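PDB 7ADK: lipoprotein from Mycoplasma mycoides subsp. capri, which is probably a peptidase of the Mycoplasma DUF31 family, in the PA clan of chymotrypsin-like proteases. Local coordinates for residues Q604-F609 with N695-Q700; I701-F706 with T783-A788; D430-N435 with P440-F445. One frame throughout, in Å; residues are numbered along the deposited sequence.

Interaction 1: residues Q604-F609 with N695-Q700; sequences QTYAKF and NFFSYQ
Phe697 pushes one side of its ring between Tyr606 and Phe609. Its CE2 atom does most of the touching. It lies 3.4 Å from Tyr606 CE1 and 3.5 Å from Phe609 CB. The rings of Tyr606 and Phe697 are almost parallel, with planes at 9°. They are slid apart, with centroids 5.4 Å from each other, and barely overlap. Phe609 is turned differently, its plane at 38° to that of Phe697. Phe697 CZ lies over one face of the Phe609 ring, displaced toward the rim. Tyr606, Phe609 and Phe697 thus make a small aromatic cluster. It joins helix 603-606 and the residues just after it to the irregular chain before strand 712-714. Tyr606, with CG anti to the backbone N (chi1 -171°), presents CE1 to Phe697 CE2. The backbone turn between Tyr606 and Phe609 is closed by a bond from Phe609 N to Tyr606 O (2.9 Å). Tyr606 OH is hydrogen-bonded to Pro710 O, which gives the polar end of this buried ring a partner. Beside the cluster, Phe696 CD1 lies 3.6 Å from Phe609 O.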
ATOM      1  N   GLN B 604      -3.787  30.599  29.213  1.00 78.56           N
ATOM      2  CA  GLN B 604      -2.832  31.138  28.252  1.00 78.56           C
ATOM      3  C   GLN B 604      -2.018  30.049  27.542  1.00 78.56           C
ATOM      4  O   GLN B 604      -1.515  30.296  26.453  1.00 78.56           O
ATOM      5  CB  GLN B 604      -1.934  32.207  28.903  1.00 78.56           C
ATOM      6  CG  GLN B 604      -0.719  31.730  29.718  1.00 78.56           C
ATOM      7  CD  GLN B 604      -1.035  31.105  31.071  1.00 78.56           C
ATOM      8  OE1 GLN B 604      -2.173  30.968  31.493  1.00 78.56           O
ATOM      9  NE2 GLN B 604      -0.035  30.695  31.807  1.00 78.56           N
ATOM     10  N   THR B 605      -1.892  28.849  28.113  1.00 73.61           N
ATOM     11  CA  THR B 605      -1.242  27.728  27.420  1.00 73.61           C
ATOM     12  C   THR B 605      -2.185  27.089  26.420  1.00 73.61           C
ATOM     13  O   THR B 605      -1.808  26.922  25.268  1.00 73.61           O
ATOM     14  CB  THR B 605      -0.757  26.633  28.356  1.00 73.61           C
ATOM     15  OG1 THR B 605      -0.005  27.163  29.412  1.00 73.61           O
ATOM     16  CG2 THR B 605       0.137  25.633  27.632  1.00 73.61           C
ATOM     17  N   TYR B 606      -3.410  26.750  26.828  1.00 70.51           N
ATOM     18  CA  TYR B 606      -4.366  26.101  25.934  1.00 70.51           C
ATOM     19  C   TYR B 606      -4.653  26.962  24.702  1.00 70.51           C
ATOM     20  O   TYR B 606      -4.708  26.452  23.587  1.00 70.51           O
ATOM     21  CB  TYR B 606      -5.647  25.757  26.706  1.00 70.51           C
ATOM     22  CG  TYR B 606      -6.598  24.888  25.908  1.00 70.51           C
ATOM     23  CD1 TYR B 606      -6.356  23.507  25.811  1.00 70.51           C
ATOM     24  CD2 TYR B 606      -7.645  25.462  25.174  1.00 70.51           C
ATOM     25  CE1 TYR B 606      -7.108  22.707  24.938  1.00 70.51           C
ATOM     26  CE2 TYR B 606      -8.390  24.673  24.282  1.00 70.51           C
ATOM     27  CZ  TYR B 606      -8.098  23.304  24.142  1.00 70.51           C
ATOM     28  OH  TYR B 606      -8.745  22.579  23.206  1.00 70.51           O
ATOM     29  N   ALA B 607      -4.760  28.282  24.875  1.00 70.91           N
ATOM     30  CA  ALA B 607      -5.028  29.215  23.788  1.00 70.91           C
ATOM     31  C   ALA B 607      -3.980  29.206  22.660  1.00 70.91           C
ATOM     32  O   ALA B 607      -4.273  29.668  21.561  1.00 70.91           O
ATOM     33  CB  ALA B 607      -5.185  30.597  24.378  1.00 70.91           C
ATOM     34  N   LYS B 608      -2.765  28.699  22.910  1.00 71.86           N
ATOM     35  CA  LYS B 608      -1.705  28.526  21.908  1.00 71.86           C
ATOM     36  C   LYS B 608      -1.979  27.342  20.973  1.00 71.86           C
ATOM     37  O   LYS B 608      -1.461  27.331  19.868  1.00 71.86           O
ATOM     38  CB  LYS B 608      -0.332  28.386  22.590  1.00 71.86           C
ATOM     39  CG  LYS B 608       0.086  29.641  23.359  1.00 71.86           C
ATOM     40  CD  LYS B 608       1.534  29.625  23.878  1.00 71.86           C
ATOM     41  CE  LYS B 608       1.764  28.680  25.063  1.00 71.86           C
ATOM     42  NZ  LYS B 608       3.188  28.623  25.483  1.00 71.86           N
ATOM     43  N   PHE B 609      -2.804  26.377  21.374  1.00 69.60           N
ATOM     44  CA  PHE B 609      -3.238  25.225  20.575  1.00 69.60           C
ATOM     45  C   PHE B 609      -4.696  25.349  20.078  1.00 69.60           C
ATOM     46  O   PHE B 609      -5.146  24.559  19.252  1.00 69.60           O
ATOM     47  CB  PHE B 609      -3.097  23.975  21.448  1.00 69.60           C
ATOM     48  CG  PHE B 609      -1.710  23.623  21.949  1.00 69.60           C
ATOM     49  CD1 PHE B 609      -0.929  22.683  21.258  1.00 69.60           C
ATOM     50  CD2 PHE B 609      -1.229  24.166  23.150  1.00 69.60           C
ATOM     51  CE1 PHE B 609       0.314  22.279  21.765  1.00 69.60           C
ATOM     52  CE2 PHE B 609       0.022  23.772  23.648  1.00 69.60           C
ATOM     53  CZ  PHE B 609       0.788  22.819  22.966  1.00 69.60           C
ATOM     54  N   ASN B 695      -1.156  19.146  13.602  1.00 65.95           N
ATOM     55  CA  ASN B 695      -2.581  19.251  13.901  1.00 65.95           C
ATOM     56  C   ASN B 695      -2.786  19.382  15.416  1.00 65.95           C
ATOM     57  O   ASN B 695      -1.833  19.635  16.152  1.00 65.95           O
ATOM     58  CB  ASN B 695      -3.347  18.110  13.199  1.00 65.95           C
ATOM     59  CG  ASN B 695      -3.306  18.178  11.681  1.00 65.95           C
ATOM     60  OD1 ASN B 695      -3.123  17.185  11.007  1.00 65.95           O
ATOM     61  ND2 ASN B 695      -3.457  19.323  11.053  1.00 65.95           N
ATOM     62  N   PHE B 696      -4.030  19.304  15.876  1.00 65.72           N
ATOM     63  CA  PHE B 696      -4.441  19.844  17.169  1.00 65.72           C
ATOM     64  C   PHE B 696      -5.211  18.816  18.002  1.00 65.72           C
ATOM     65  O   PHE B 696      -5.136  17.609  17.775  1.00 65.72           O
ATOM     66  CB  PHE B 696      -5.244  21.129  16.901  1.00 65.72           C
ATOM     67  CG  PHE B 696      -4.575  22.112  15.962  1.00 65.72           C
ATOM     68  CD1 PHE B 696      -3.599  22.992  16.458  1.00 65.72           C
ATOM     69  CD2 PHE B 696      -4.900  22.126  14.591  1.00 65.72           C
ATOM     70  CE1 PHE B 696      -2.942  23.869  15.585  1.00 65.72           C
ATOM     71  CE2 PHE B 696      -4.246  23.009  13.720  1.00 65.72           C
ATOM     72  CZ  PHE B 696      -3.259  23.875  14.219  1.00 65.72           C
ATOM     73  N   PHE B 697      -5.959  19.297  18.989  1.00 63.08           N
ATOM     74  CA  PHE B 697      -6.881  18.512  19.800  1.00 63.08           C
ATOM     75  C   PHE B 697      -8.208  18.162  19.096  1.00 63.08           C
ATOM     76  O   PHE B 697      -8.714  18.893  18.253  1.00 63.08           O
ATOM     77  CB  PHE B 697      -7.126  19.272  21.099  1.00 63.08           C
ATOM     78  CG  PHE B 697      -5.894  19.653  21.897  1.00 63.08           C
ATOM     79  CD1 PHE B 697      -4.974  18.669  22.294  1.00 63.08           C
ATOM     80  CD2 PHE B 697      -5.692  20.990  22.283  1.00 63.08           C
ATOM     81  CE1 PHE B 697      -3.851  19.020  23.056  1.00 63.08           C
ATOM     82  CE2 PHE B 697      -4.604  21.325  23.095  1.00 63.08           C
ATOM     83  CZ  PHE B 697      -3.682  20.341  23.468  1.00 63.08           C
ATOM     84  N   SER B 698      -8.771  17.015  19.449  1.00 68.13           N
ATOM     85  CA  SER B 698     -10.002  16.448  18.908  1.00 68.13           C
ATOM     86  C   SER B 698     -11.263  16.993  19.589  1.00 68.13           C
ATOM     87  O   SER B 698     -11.345  17.065  20.812  1.00 68.13           O
ATOM     88  CB  SER B 698      -9.931  14.942  19.107  1.00 68.13           C
ATOM     89  OG  SER B 698     -10.999  14.295  18.485  1.00 68.13           O
ATOM     90  N   TYR B 699     -12.299  17.316  18.818  1.00 72.00           N
ATOM     91  CA  TYR B 699     -13.629  17.704  19.311  1.00 72.00           C
ATOM     92  C   TYR B 699     -14.512  16.454  19.555  1.00 72.00           C
ATOM     93  O   TYR B 699     -15.712  16.460  19.308  1.00 72.00           O
ATOM     94  CB  TYR B 699     -14.268  18.754  18.370  1.00 72.00           C
ATOM     95  CG  TYR B 699     -13.699  20.172  18.379  1.00 72.00           C
ATOM     96  CD1 TYR B 699     -12.342  20.423  18.089  1.00 72.00           C
ATOM     97  CD2 TYR B 699     -14.553  21.269  18.621  1.00 72.00           C
ATOM     98  CE1 TYR B 699     -11.843  21.738  18.062  1.00 72.00           C
ATOM     99  CE2 TYR B 699     -14.065  22.589  18.573  1.00 72.00           C
ATOM    100  CZ  TYR B 699     -12.704  22.826  18.296  1.00 72.00           C
ATOM    101  OH  TYR B 699     -12.243  24.096  18.203  1.00 72.00           O
ATOM    102  N   GLN B 700     -13.940  15.344  20.021  1.00 71.66           N
ATOM    103  CA  GLN B 700     -14.682  14.180  20.519  1.00 71.66           C
ATOM    104  C   GLN B 700     -15.306  14.465  21.902  1.00 71.66           C
ATOM    105  O   GLN B 700     -14.609  14.925  22.806  1.00 71.66           O
ATOM    106  CB  GLN B 700     -13.747  12.958  20.564  1.00 71.66           C
ATOM    107  CG  GLN B 700     -14.420  11.658  20.121  1.00 71.66           C
ATOM    108  CD  GLN B 700     -15.369  11.063  21.136  1.00 71.66           C
ATOM    109  OE1 GLN B 700     -15.030  10.799  22.270  1.00 71.66           O
ATOM    110  NE2 GLN B 700     -16.595  10.806  20.774  1.00 71.66           N
TER

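Interaction 2: residues I701-F706 with T783-A788; sequences IGYRSF and TGLAVA
Tyr703 lays one face of its ring against the end of Leu785. The two side chains cross at about a right angle. Leu785 meets one face of the ring with CD1 and does not run alongside it. CD1 is the main contact atom, 4.1 Å from the centroid of the Tyr703 ring and 23° off the ring normal. This is a CH-pi contact, displaced toward the rim on the CE1 and CZ side. Leu785 CD1 is 3.8 Å from Tyr703 CE1. The second methyl, Leu785 CD2, is 4.0 Å from Tyr703 CD1. Thr783 takes a different position. Its CG2 lies at the edge of the ring, near the ring plane, 4.2 Å from Tyr703 CD2. Thr783 and Leu785 are alternate residues of strand 783-792, and both direct CB toward the loop. CB of Tyr703 in turn points toward the strand. With CG anti to the carbonyl carbon (chi1 -71°), its ring presents a face to Leu785 CD1. The contact thus packs a loop onto strand 783-792 of the mixed sheet, which has 737-747 and 769-778 among its neighbours. The polar ends have other partners: Tyr703 OH bonds to Asn778 ND2, and Thr783 OG1 bonds to Pro749 O. Lys250 makes a cation-pi contact with the Tyr703 ring. No hydrogen bond links the two segments, so the contact is apolar, CH-pi and van der Waals, and the Tyr703 hydroxyl is satisfied by Asn778 outside it.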
ATOM      1  N   ILE B 701     -16.608  14.211  22.085  1.00 67.33           N
ATOM      2  CA  ILE B 701     -17.295  14.476  23.361  1.00 67.33           C
ATOM      3  C   ILE B 701     -17.043  13.368  24.390  1.00 67.33           C
ATOM      4  O   ILE B 701     -16.852  13.645  25.569  1.00 67.33           O
ATOM      5  CB  ILE B 701     -18.806  14.676  23.117  1.00 67.33           C
ATOM      6  CG1 ILE B 701     -19.118  15.888  22.221  1.00 67.33           C
ATOM      7  CG2 ILE B 701     -19.614  14.749  24.420  1.00 67.33           C
ATOM      8  CD1 ILE B 701     -18.861  17.248  22.836  1.00 67.33           C
ATOM      9  N   GLY B 702     -17.026  12.107  23.963  1.00 67.62           N
ATOM     10  CA  GLY B 702     -17.018  10.949  24.853  1.00 67.62           C
ATOM     11  C   GLY B 702     -15.812  10.873  25.772  1.00 67.62           C
ATOM     12  O   GLY B 702     -15.964  10.663  26.970  1.00 67.62           O
ATOM     13  N   TYR B 703     -14.609  11.034  25.230  1.00 65.78           N
ATOM     14  CA  TYR B 703     -13.370  10.995  26.009  1.00 65.78           C
ATOM     15  C   TYR B 703     -13.051  12.288  26.781  1.00 65.78           C
ATOM     16  O   TYR B 703     -12.258  12.243  27.720  1.00 65.78           O
ATOM     17  CB  TYR B 703     -12.214  10.636  25.074  1.00 65.78           C
ATOM     18  CG  TYR B 703     -12.186   9.209  24.570  1.00 65.78           C
ATOM     19  CD1 TYR B 703     -12.213   8.155  25.494  1.00 65.78           C
ATOM     20  CD2 TYR B 703     -12.054   8.927  23.203  1.00 65.78           C
ATOM     21  CE1 TYR B 703     -12.138   6.823  25.062  1.00 65.78           C
ATOM     22  CE2 TYR B 703     -11.972   7.594  22.764  1.00 65.78           C
ATOM     23  CZ  TYR B 703     -12.027   6.536  23.690  1.00 65.78           C
ATOM     24  OH  TYR B 703     -11.995   5.248  23.267  1.00 65.78           O
ATOM     25  N   ARG B 704     -13.615  13.442  26.409  1.00 67.29           N
ATOM     26  CA  ARG B 704     -13.306  14.729  27.045  1.00 67.29           C
ATOM     27  C   ARG B 704     -13.818  14.812  28.483  1.00 67.29           C
ATOM     28  O   ARG B 704     -14.999  14.610  28.745  1.00 67.29           O
ATOM     29  CB  ARG B 704     -13.883  15.867  26.194  1.00 67.29           C
ATOM     30  CG  ARG B 704     -13.313  17.246  26.548  1.00 67.29           C
ATOM     31  CD  ARG B 704     -14.192  18.374  26.011  1.00 67.29           C
ATOM     32  NE  ARG B 704     -14.512  18.208  24.587  1.00 67.29           N
ATOM     33  CZ  ARG B 704     -15.128  19.072  23.811  1.00 67.29           C
ATOM     34  NH1 ARG B 704     -15.432  20.271  24.186  1.00 67.29           N
ATOM     35  NH2 ARG B 704     -15.434  18.749  22.595  1.00 67.29           N
ATOM     36  N   SER B 705     -12.960  15.247  29.401  1.00 67.81           N
ATOM     37  CA  SER B 705     -13.333  15.605  30.778  1.00 67.81           C
ATOM     38  C   SER B 705     -13.512  17.113  30.942  1.00 67.81           C
ATOM     39  O   SER B 705     -14.517  17.546  31.504  1.00 67.81           O
ATOM     40  CB  SER B 705     -12.313  15.073  31.790  1.00 67.81           C
ATOM     41  OG  SER B 705     -12.627  15.374  33.132  1.00 67.81           O
ATOM     42  N   PHE B 706     -12.545  17.922  30.500  1.00 69.99           N
ATOM     43  CA  PHE B 706     -12.557  19.366  30.718  1.00 69.99           C
ATOM     44  C   PHE B 706     -13.307  20.057  29.586  1.00 69.99           C
ATOM     45  O   PHE B 706     -12.830  20.188  28.465  1.00 69.99           O
ATOM     46  CB  PHE B 706     -11.128  19.874  30.875  1.00 69.99           C
ATOM     47  CG  PHE B 706     -10.421  19.257  32.059  1.00 69.99           C
ATOM     48  CD1 PHE B 706     -10.789  19.605  33.372  1.00 69.99           C
ATOM     49  CD2 PHE B 706      -9.445  18.270  31.849  1.00 69.99           C
ATOM     50  CE1 PHE B 706     -10.172  18.965  34.454  1.00 69.99           C
ATOM     51  CE2 PHE B 706      -8.808  17.656  32.933  1.00 69.99           C
ATOM     52  CZ  PHE B 706      -9.175  18.003  34.241  1.00 69.99           C
ATOM     53  N   THR B 783     -10.024   8.945  16.787  1.00 63.71           N
ATOM     54  CA  THR B 783      -9.092   9.558  17.732  1.00 63.71           C
ATOM     55  C   THR B 783      -8.559   8.486  18.684  1.00 63.71           C
ATOM     56  O   THR B 783      -8.887   7.308  18.581  1.00 63.71           O
ATOM     57  CB  THR B 783      -9.763  10.752  18.433  1.00 63.71           C
ATOM     58  OG1 THR B 783      -8.881  11.514  19.209  1.00 63.71           O
ATOM     59  CG2 THR B 783     -10.879  10.368  19.385  1.00 63.71           C
ATOM     60  N   GLY B 784      -7.712   8.861  19.619  1.00 57.60           N
ATOM     61  CA  GLY B 784      -7.210   7.973  20.651  1.00 57.60           C
ATOM     62  C   GLY B 784      -6.515   8.752  21.749  1.00 57.60           C
ATOM     63  O   GLY B 784      -6.567   9.971  21.749  1.00 57.60           O
ATOM     64  N   LEU B 785      -5.878   8.074  22.692  1.00 55.68           N
ATOM     65  CA  LEU B 785      -5.511   8.642  23.982  1.00 55.68           C
ATOM     66  C   LEU B 785      -4.003   8.686  24.211  1.00 55.68           C
ATOM     67  O   LEU B 785      -3.304   7.708  23.942  1.00 55.68           O
ATOM     68  CB  LEU B 785      -6.216   7.838  25.070  1.00 55.68           C
ATOM     69  CG  LEU B 785      -7.751   7.908  24.985  1.00 55.68           C
ATOM     70  CD1 LEU B 785      -8.352   6.515  24.976  1.00 55.68           C
ATOM     71  CD2 LEU B 785      -8.322   8.686  26.152  1.00 55.68           C
ATOM     72  N   ALA B 786      -3.503   9.801  24.742  1.00 55.90           N
ATOM     73  CA  ALA B 786      -2.087  10.004  25.042  1.00 55.90           C
ATOM     74  C   ALA B 786      -1.816  10.481  26.481  1.00 55.90           C
ATOM     75  O   ALA B 786      -2.445  11.420  26.954  1.00 55.90           O
ATOM     76  CB  ALA B 786      -1.487  10.940  23.994  1.00 55.90           C
ATOM     77  N   VAL B 787      -0.847   9.874  27.167  1.00 57.53           N
ATOM     78  CA  VAL B 787      -0.401  10.207  28.526  1.00 57.53           C
ATOM     79  C   VAL B 787       0.399  11.494  28.529  1.00 57.53           C
ATOM     80  O   VAL B 787       1.473  11.522  27.940  1.00 57.53           O
ATOM     81  CB  VAL B 787       0.476   9.079  29.096  1.00 57.53           C
ATOM     82  CG1 VAL B 787       1.092   9.413  30.449  1.00 57.53           C
ATOM     83  CG2 VAL B 787      -0.312   7.799  29.287  1.00 57.53           C
ATOM     84  N   ALA B 788      -0.029  12.542  29.227  1.00 59.34           N
ATOM     85  CA  ALA B 788       0.855  13.678  29.456  1.00 59.34           C
ATOM     86  C   ALA B 788       1.924  13.319  30.502  1.00 59.34           C
ATOM     87  O   ALA B 788       1.628  12.772  31.566  1.00 59.34           O
ATOM     88  CB  ALA B 788       0.048  14.915  29.824  1.00 59.34           C
TER

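Interaction 3: residues D430-N435 with P440-F445; sequences DYLDEN and PTKFYF
Pro440 sets its ring over one face of Tyr431. Its CG lies 3.9 Å from the centroid of the Tyr431 ring, 12° off the normal, in a CH-pi contact over the centre. Tyr431 has CG between its backbone N and carbonyl carbon (chi1 56°) and turns a face of its ring to Pro440 CG. Lys442 O then accepts a bond from Leu432 N at 3.1 Å. The extended Lys442 chain runs beside Leu432, and its NZ forms a salt bridge with Asp546. Next, Phe443 pairs with Tyr431 at a non-hydrogen-bonded position of the beta hairpin that joins strands 421-433 and 442-447 of the antiparallel sheet. Tyr431 CB lies over one face of the Phe443 ring, 4.2 Å from its centroid. Tyr444 pairs with Asp430 on the opposite face. Tyr444 N bonds to Asp430 O at 2.9 Å, and the return bond from Asp430 N to Tyr444 O is weak (3.3 Å). The edge of the Tyr444 ring meets the backbone of 430-432. Tyr444 OH bonds to Glu544, and Asp430 OD2 to Tyr824 and Ser837. The chemistry is divided: backbone bonds set the register, the Tyr431, Pro440 and Phe443 contacts are apolar and CH-pi, and the Asp430 face buries polar groups that find partners beyond the hairpin.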
ATOM      1  N   ASP B 430      17.374   9.847  25.826  1.00 64.27           N
ATOM      2  CA  ASP B 430      18.542  10.136  26.654  1.00 64.27           C
ATOM      3  C   ASP B 430      19.691   9.144  26.411  1.00 64.27           C
ATOM      4  O   ASP B 430      19.502   8.072  25.836  1.00 64.27           O
ATOM      5  CB  ASP B 430      18.085  10.169  28.122  1.00 64.27           C
ATOM      6  CG  ASP B 430      19.075  10.785  29.098  1.00 64.27           C
ATOM      7  OD1 ASP B 430      19.962  11.531  28.665  1.00 64.27           O
ATOM      8  OD2 ASP B 430      18.967  10.523  30.315  1.00 64.27           O
ATOM      9  N   TYR B 431      20.889   9.496  26.872  1.00 68.15           N
ATOM     10  CA  TYR B 431      22.025   8.589  27.008  1.00 68.15           C
ATOM     11  C   TYR B 431      22.868   8.918  28.244  1.00 68.15           C
ATOM     12  O   TYR B 431      23.070  10.077  28.585  1.00 68.15           O
ATOM     13  CB  TYR B 431      22.874   8.558  25.735  1.00 68.15           C
ATOM     14  CG  TYR B 431      23.431   9.871  25.222  1.00 68.15           C
ATOM     15  CD1 TYR B 431      24.589  10.437  25.784  1.00 68.15           C
ATOM     16  CD2 TYR B 431      22.821  10.487  24.119  1.00 68.15           C
ATOM     17  CE1 TYR B 431      25.146  11.598  25.226  1.00 68.15           C
ATOM     18  CE2 TYR B 431      23.362  11.653  23.563  1.00 68.15           C
ATOM     19  CZ  TYR B 431      24.532  12.203  24.111  1.00 68.15           C
ATOM     20  OH  TYR B 431      25.037  13.338  23.579  1.00 68.15           O
ATOM     21  N   LEU B 432      23.395   7.883  28.890  1.00 74.89           N
ATOM     22  CA  LEU B 432      24.309   8.013  30.018  1.00 74.89           C
ATOM     23  C   LEU B 432      25.633   8.573  29.503  1.00 74.89           C
ATOM     24  O   LEU B 432      26.132   8.109  28.484  1.00 74.89           O
ATOM     25  CB  LEU B 432      24.450   6.629  30.665  1.00 74.89           C
ATOM     26  CG  LEU B 432      25.385   6.535  31.869  1.00 74.89           C
ATOM     27  CD1 LEU B 432      24.883   7.316  33.070  1.00 74.89           C
ATOM     28  CD2 LEU B 432      25.507   5.082  32.281  1.00 74.89           C
ATOM     29  N   ASP B 433      26.192   9.585  30.154  1.00 88.06           N
ATOM     30  CA  ASP B 433      27.331  10.338  29.628  1.00 88.06           C
ATOM     31  C   ASP B 433      28.598  10.144  30.478  1.00 88.06           C
ATOM     32  O   ASP B 433      28.823  10.856  31.457  1.00 88.06           O
ATOM     33  CB  ASP B 433      26.901  11.800  29.434  1.00 88.06           C
ATOM     34  CG  ASP B 433      27.926  12.626  28.658  1.00 88.06           C
ATOM     35  OD1 ASP B 433      29.030  12.126  28.393  1.00 88.06           O
ATOM     36  OD2 ASP B 433      27.608  13.766  28.266  1.00 88.06           O
ATOM     37  N   GLU B 434      29.425   9.155  30.126  1.00 95.97           N
ATOM     38  CA  GLU B 434      30.682   8.847  30.831  1.00 95.97           C
ATOM     39  C   GLU B 434      31.881   9.664  30.303  1.00 95.97           C
ATOM     40  O   GLU B 434      32.810   9.955  31.041  1.00 95.97           O
ATOM     41  CB  GLU B 434      31.042   7.362  30.645  1.00 95.97           C
ATOM     42  CG  GLU B 434      29.942   6.352  31.012  1.00 95.97           C
ATOM     43  CD  GLU B 434      29.167   5.859  29.781  1.00 95.97           C
ATOM     44  OE1 GLU B 434      29.110   6.572  28.755  1.00 95.97           O
ATOM     45  OE2 GLU B 434      28.644   4.728  29.822  1.00 95.97           O
ATOM     46  N   ASN B 435      31.886  10.005  29.020  1.00 98.31           N
ATOM     47  CA  ASN B 435      33.050  10.403  28.219  1.00 98.31           C
ATOM     48  C   ASN B 435      32.948  11.837  27.665  1.00 98.31           C
ATOM     49  O   ASN B 435      33.229  12.074  26.494  1.00 98.31           O
ATOM     50  CB  ASN B 435      33.281   9.371  27.095  1.00 98.31           C
ATOM     51  CG  ASN B 435      33.604   7.961  27.530  1.00 98.31           C
ATOM     52  OD1 ASN B 435      33.952   7.681  28.664  1.00 98.31           O
ATOM     53  ND2 ASN B 435      33.516   7.021  26.622  1.00 98.31           N
ATOM     54  N   PRO B 440      28.932   8.043  23.129  1.00 73.75           N
ATOM     55  CA  PRO B 440      28.062   7.290  24.037  1.00 73.75           C
ATOM     56  C   PRO B 440      27.653   5.919  23.489  1.00 73.75           C
ATOM     57  O   PRO B 440      27.546   5.726  22.286  1.00 73.75           O
ATOM     58  CB  PRO B 440      26.844   8.186  24.248  1.00 73.75           C
ATOM     59  CG  PRO B 440      26.711   8.883  22.905  1.00 73.75           C
ATOM     60  CD  PRO B 440      28.157   9.087  22.481  1.00 73.75           C
ATOM     61  N   THR B 441      27.374   4.968  24.378  1.00 68.41           N
ATOM     62  CA  THR B 441      26.992   3.582  24.030  1.00 68.41           C
ATOM     63  C   THR B 441      25.711   3.067  24.696  1.00 68.41           C
ATOM     64  O   THR B 441      25.143   2.075  24.242  1.00 68.41           O
ATOM     65  CB  THR B 441      28.123   2.604  24.377  1.00 68.41           C
ATOM     66  OG1 THR B 441      28.363   2.624  25.764  1.00 68.41           O
ATOM     67  CG2 THR B 441      29.429   2.925  23.679  1.00 68.41           C
ATOM     68  N   LYS B 442      25.217   3.735  25.744  1.00 64.19           N
ATOM     69  CA  LYS B 442      24.102   3.286  26.583  1.00 64.19           C
ATOM     70  C   LYS B 442      22.957   4.292  26.544  1.00 64.19           C
ATOM     71  O   LYS B 442      23.083   5.414  27.026  1.00 64.19           O
ATOM     72  CB  LYS B 442      24.654   3.036  27.990  1.00 64.19           C
ATOM     73  CG  LYS B 442      23.718   2.204  28.865  1.00 64.19           C
ATOM     74  CD  LYS B 442      24.484   1.693  30.085  1.00 64.19           C
ATOM     75  CE  LYS B 442      23.681   0.636  30.828  1.00 64.19           C
ATOM     76  NZ  LYS B 442      24.548  -0.345  31.508  1.00 64.19           N
ATOM     77  N   PHE B 443      21.854   3.884  25.926  1.00 62.54           N
ATOM     78  CA  PHE B 443      20.758   4.748  25.480  1.00 62.54           C
ATOM     79  C   PHE B 443      19.434   4.380  26.140  1.00 62.54           C
ATOM     80  O   PHE B 443      19.194   3.216  26.439  1.00 62.54           O
ATOM     81  CB  PHE B 443      20.612   4.667  23.960  1.00 62.54           C
ATOM     82  CG  PHE B 443      21.702   5.373  23.191  1.00 62.54           C
ATOM     83  CD1 PHE B 443      22.941   4.758  22.983  1.00 62.54           C
ATOM     84  CD2 PHE B 443      21.473   6.655  22.686  1.00 62.54           C
ATOM     85  CE1 PHE B 443      23.933   5.401  22.239  1.00 62.54           C
ATOM     86  CE2 PHE B 443      22.460   7.303  21.934  1.00 62.54           C
ATOM     87  CZ  PHE B 443      23.684   6.668  21.703  1.00 62.54           C
ATOM     88  N   TYR B 444      18.571   5.377  26.335  1.00 61.56           N
ATOM     89  CA  TYR B 444      17.267   5.270  26.973  1.00 61.56           C
ATOM     90  C   TYR B 444      16.179   5.727  26.021  1.00 61.56           C
ATOM     91  O   TYR B 444      16.293   6.762  25.358  1.00 61.56           O
ATOM     92  CB  TYR B 444      17.228   6.049  28.285  1.00 61.56           C
ATOM     93  CG  TYR B 444      18.323   5.655  29.236  1.00 61.56           C
ATOM     94  CD1 TYR B 444      19.604   6.196  29.076  1.00 61.56           C
ATOM     95  CD2 TYR B 444      18.095   4.673  30.208  1.00 61.56           C
ATOM     96  CE1 TYR B 444      20.678   5.688  29.817  1.00 61.56           C
ATOM     97  CE2 TYR B 444      19.165   4.201  30.979  1.00 61.56           C
ATOM     98  CZ  TYR B 444      20.465   4.666  30.752  1.00 61.56           C
ATOM     99  OH  TYR B 444      21.509   4.081  31.382  1.00 61.56           O
ATOM    100  N   PHE B 445      15.145   4.903  25.910  1.00 51.80           N
ATOM    101  CA  PHE B 445      14.062   5.039  24.953  1.00 51.80           C
ATOM    102  C   PHE B 445      12.708   5.154  25.676  1.00 51.80           C
ATOM    103  O   PHE B 445      12.386   4.320  26.502  1.00 51.80           O
ATOM    104  CB  PHE B 445      14.079   3.837  24.011  1.00 51.80           C
ATOM    105  CG  PHE B 445      15.286   3.741  23.079  1.00 51.80           C
ATOM    106  CD1 PHE B 445      16.504   3.174  23.497  1.00 51.80           C
ATOM    107  CD2 PHE B 445      15.160   4.196  21.753  1.00 51.80           C
ATOM    108  CE1 PHE B 445      17.591   3.097  22.609  1.00 51.80           C
ATOM    109  CE2 PHE B 445      16.234   4.096  20.854  1.00 51.80           C
ATOM    110  CZ  PHE B 445      17.451   3.554  21.283  1.00 51.80           C
TER

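How the interactions relate
Interactions 1 and 2 are neighbours, with centres 12 Å apart. The chain runs directly from 695-700 into 701-706, so one irregular run serves both. They pack against each other at Thr783: Ser698 OG is 3.6 Å from Thr783 OG1, a packing contact, and Gln700 CG is 3.8 Å from Thr783 CG2. Gln700 OE1 also bonds to Tyr703 N. Interaction 3 is separate. Its centre lies 34 Å from each of the others, and its nearest atoms are about 21 Å from interaction 1 and about 13 Å from interaction 2. It belongs to the antiparallel sheet, whereas interaction 2 packs on the mixed sheet. Two beta sheets are consistent with the two beta-barrels of a PA-clan peptidase, though no active-site residue is assigned here.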